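Local coordinates for protein hydroxynitrile lyase (Passiflora edulis, PDB 5XZT) that probably acts as a lyase, cleaving cyanohydrins to a carbonyl compound and hydrogen cyanide, as a homodimer of alpha/beta-barrel type, at residues V7-F12 / Y65-H70. Sequence-based numbering, arbitrary orientation. Where two conformers were deposited one is given.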
loop_
_atom_site.group_PDB
_atom_site.type_symbol
_atom_site.label_atom_id
_atom_site.label_comp_id
_atom_site.label_asym_id
_atom_site.label_seq_id
_atom_site.Cartn_x
_atom_site.Cartn_y
_atom_site.Cartn_z
ATOM N N VAL A 7 -8.709 8.052 -6.228
ATOM C CA VAL A 7 -8.149 6.700 -6.357
ATOM C C VAL A 7 -6.740 6.696 -5.786
ATOM O O VAL A 7 -5.968 7.605 -6.084
ATOM C CB VAL A 7 -8.125 6.271 -7.844
ATOM C CG1 VAL A 7 -7.405 4.941 -8.041
ATOM C CG2 VAL A 7 -9.544 6.182 -8.381
ATOM N N ARG A 8 -6.413 5.699 -4.957
ATOM C CA ARG A 8 -5.054 5.466 -4.516
ATOM C C ARG A 8 -4.437 4.359 -5.369
ATOM O O ARG A 8 -5.104 3.382 -5.699
ATOM C CB ARG A 8 -5.018 5.041 -3.045
ATOM C CG ARG A 8 -3.626 5.147 -2.414
ATOM C CD ARG A 8 -3.350 6.573 -1.954
ATOM N NE ARG A 8 -4.053 6.834 -0.712
ATOM C CZ ARG A 8 -4.463 8.028 -0.276
ATOM N NH1 ARG A 8 -4.242 9.146 -0.962
ATOM N NH2 ARG A 8 -5.100 8.109 0.896
ATOM N N HIS A 9 -3.161 4.526 -5.694
ATOM C CA HIS A 9 -2.391 3.570 -6.466
ATOM C C HIS A 9 -1.221 3.219 -5.575
ATOM O O HIS A 9 -0.372 4.072 -5.299
ATOM C CB HIS A 9 -1.943 4.231 -7.772
ATOM C CG HIS A 9 -0.985 3.427 -8.594
ATOM N ND1 HIS A 9 -1.396 2.474 -9.497
ATOM C CD2 HIS A 9 0.357 3.502 -8.720
ATOM C CE1 HIS A 9 -0.345 1.974 -10.122
ATOM N NE2 HIS A 9 0.734 2.582 -9.668
ATOM N N ILE A 10 -1.203 1.986 -5.077
ATOM C CA ILE A 10 -0.142 1.541 -4.199
ATOM C C ILE A 10 0.586 0.361 -4.815
ATOM O O ILE A 10 -0.018 -0.627 -5.206
ATOM C CB ILE A 10 -0.612 1.208 -2.760
ATOM C CG1 ILE A 10 -1.306 2.454 -2.160
ATOM C CG2 ILE A 10 0.600 0.762 -1.931
ATOM C CD1 ILE A 10 -1.492 2.407 -0.653
ATOM N N VAL A 11 1.897 0.529 -4.906
ATOM C CA VAL A 11 2.826 -0.460 -5.442
ATOM C C VAL A 11 3.724 -0.989 -4.331
ATOM O O VAL A 11 4.316 -0.210 -3.564
ATOM C CB VAL A 11 3.693 0.183 -6.520
ATOM C CG1 VAL A 11 4.744 -0.792 -7.043
ATOM C CG2 VAL A 11 2.817 0.735 -7.635
ATOM N N PHE A 12 3.842 -2.313 -4.243
ATOM C CA PHE A 12 4.909 -2.939 -3.467
ATOM C C PHE A 12 5.841 -3.650 -4.463
ATOM O O PHE A 12 5.359 -4.290 -5.381
ATOM C CB PHE A 12 4.380 -4.017 -2.522
ATOM C CG PHE A 12 3.504 -3.541 -1.392
ATOM C CD1 PHE A 12 3.429 -2.220 -0.986
ATOM C CD2 PHE A 12 2.769 -4.488 -0.692
ATOM C CE1 PHE A 12 2.610 -1.853 0.076
ATOM C CE2 PHE A 12 1.960 -4.133 0.380
ATOM C CZ PHE A 12 1.888 -2.811 0.770
ATOM N N TYR A 65 5.322 2.301 -2.684
ATOM C CA TYR A 65 5.147 3.592 -3.340
ATOM C C TYR A 65 3.658 3.901 -3.425
ATOM O O TYR A 65 2.869 3.067 -3.876
ATOM C CB TYR A 65 5.726 3.587 -4.757
ATOM C CG TYR A 65 7.016 2.848 -4.919
ATOM C CD1 TYR A 65 7.024 1.463 -4.999
ATOM C CD2 TYR A 65 8.238 3.517 -4.978
ATOM C CE1 TYR A 65 8.191 0.760 -5.132
ATOM C CE2 TYR A 65 9.424 2.818 -5.119
ATOM C CZ TYR A 65 9.395 1.434 -5.204
ATOM O OH TYR A 65 10.557 0.702 -5.343
ATOM N N GLU A 66 3.278 5.106 -3.026
ATOM C CA GLU A 66 1.890 5.506 -3.073
ATOM C C GLU A 66 1.727 6.735 -3.942
ATOM O O GLU A 66 2.559 7.635 -3.892
ATOM C CB GLU A 66 1.404 5.875 -1.692
ATOM C CG GLU A 66 1.502 4.779 -0.659
ATOM C CD GLU A 66 0.832 5.209 0.634
ATOM O OE1 GLU A 66 -0.318 5.748 0.558
ATOM O OE2 GLU A 66 1.471 5.099 1.705
ATOM N N SER A 67 0.644 6.768 -4.696
ATOM C CA SER A 67 0.226 7.977 -5.417
ATOM C C SER A 67 -1.292 8.084 -5.463
ATOM O O SER A 67 -2.017 7.106 -5.229
ATOM C CB SER A 67 0.826 8.008 -6.813
ATOM O OG SER A 67 0.662 6.779 -7.464
ATOM N N THR A 68 -1.757 9.301 -5.730
ATOM C CA THR A 68 -3.173 9.619 -5.691
ATOM C C THR A 68 -3.566 10.222 -7.037
ATOM O O THR A 68 -2.822 11.047 -7.580
ATOM C CB THR A 68 -3.456 10.592 -4.531
ATOM O OG1 THR A 68 -3.051 9.966 -3.314
ATOM C CG2 THR A 68 -4.931 10.942 -4.446
ATOM N N PHE A 69 -4.703 9.773 -7.573
ATOM C CA PHE A 69 -5.280 10.278 -8.802
ATOM C C PHE A 69 -6.707 10.708 -8.507
ATOM O O PHE A 69 -7.428 10.040 -7.753
ATOM C CB PHE A 69 -5.221 9.216 -9.896
ATOM C CG PHE A 69 -3.823 8.828 -10.259
ATOM C CD1 PHE A 69 -3.137 7.878 -9.508
ATOM C CD2 PHE A 69 -3.170 9.443 -11.325
ATOM C CE1 PHE A 69 -1.828 7.539 -9.815
ATOM C CE2 PHE A 69 -1.867 9.099 -11.647
ATOM C CZ PHE A 69 -1.197 8.146 -10.898
ATOM N N HIS A 70 -7.117 11.839 -9.074
ATOM C CA HIS A 70 -8.438 12.339 -8.741
ATOM C C HIS A 70 -9.563 11.570 -9.464
ATOM O O HIS A 70 -10.719 11.650 -9.058
ATOM C CB HIS A 70 -8.469 13.870 -8.841
ATOM C CG HIS A 70 -7.802 14.526 -7.669
ATOM N ND1 HIS A 70 -7.853 15.880 -7.423
ATOM C CD2 HIS A 70 -7.098 13.985 -6.644
ATOM C CE1 HIS A 70 -7.193 16.148 -6.309
ATOM N NE2 HIS A 70 -6.729 15.014 -5.815
HETATM O O HOH W 1 2.465 4.765 -6.470
#
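V7, H9 and V11 pair through their backbones with F69, S67 and Y65, and these three hydrogen-bonded pairs make residues 7-12 and 65-69, on strands 7-15 and 63-69, a compact example of how an antiparallel ladder sorts side chains onto two faces. Each pair carries two N-H to O=C bonds; V7 N to F69 O, at 2.8 Å, is almost straight (175°). These are the central two strands of the four-stranded, ferredoxin-like Dabb sheet.

Three polar side chains, R8, E66 and T68, share a face with I10. The R8 chain bends at chi2 and chi3 (83° and 77°), which brings NH1 within 2.8 Å of T68 OG1; the hydroxyl oxygen lies at the guanidinium edge, in its plane. T68 OG1 also bonds E43. R8 NE and E66 OE1, 4.1 Å apart, share only charge attraction, the carboxylate oxygen standing well off the guanidinium plane. E66 runs alongside I10, its OE1 3.7 Å from I10 CD1, and salt-bridges R8 of the second subunit while bonding Y103 there. A leucine in place of R8 would probably leave T68 OG1 without this donor and E66 of the second subunit without its salt-bridge mate.

On the other face, S67 OG approaches the edge of the H9 ring, 3.5 Å from CD2, and a water bridges that hydroxyl to H9 O. H9 ND1 is bonded to N102. F69 meets H9 CB with its ring edge at CE1, and V11 CG1 packs 3.8 Å from Y65 CD1, beneath helix 21-33. F75 and Y31 meet H9, and F69 packs edge-to-face on F75.

The chemistry is divided: buried charges facing the partner subunit are paired across the dimer, whereas the helix-covered face holds aromatic rings around a histidine beside a bound hexanediol, consistent with a pocket.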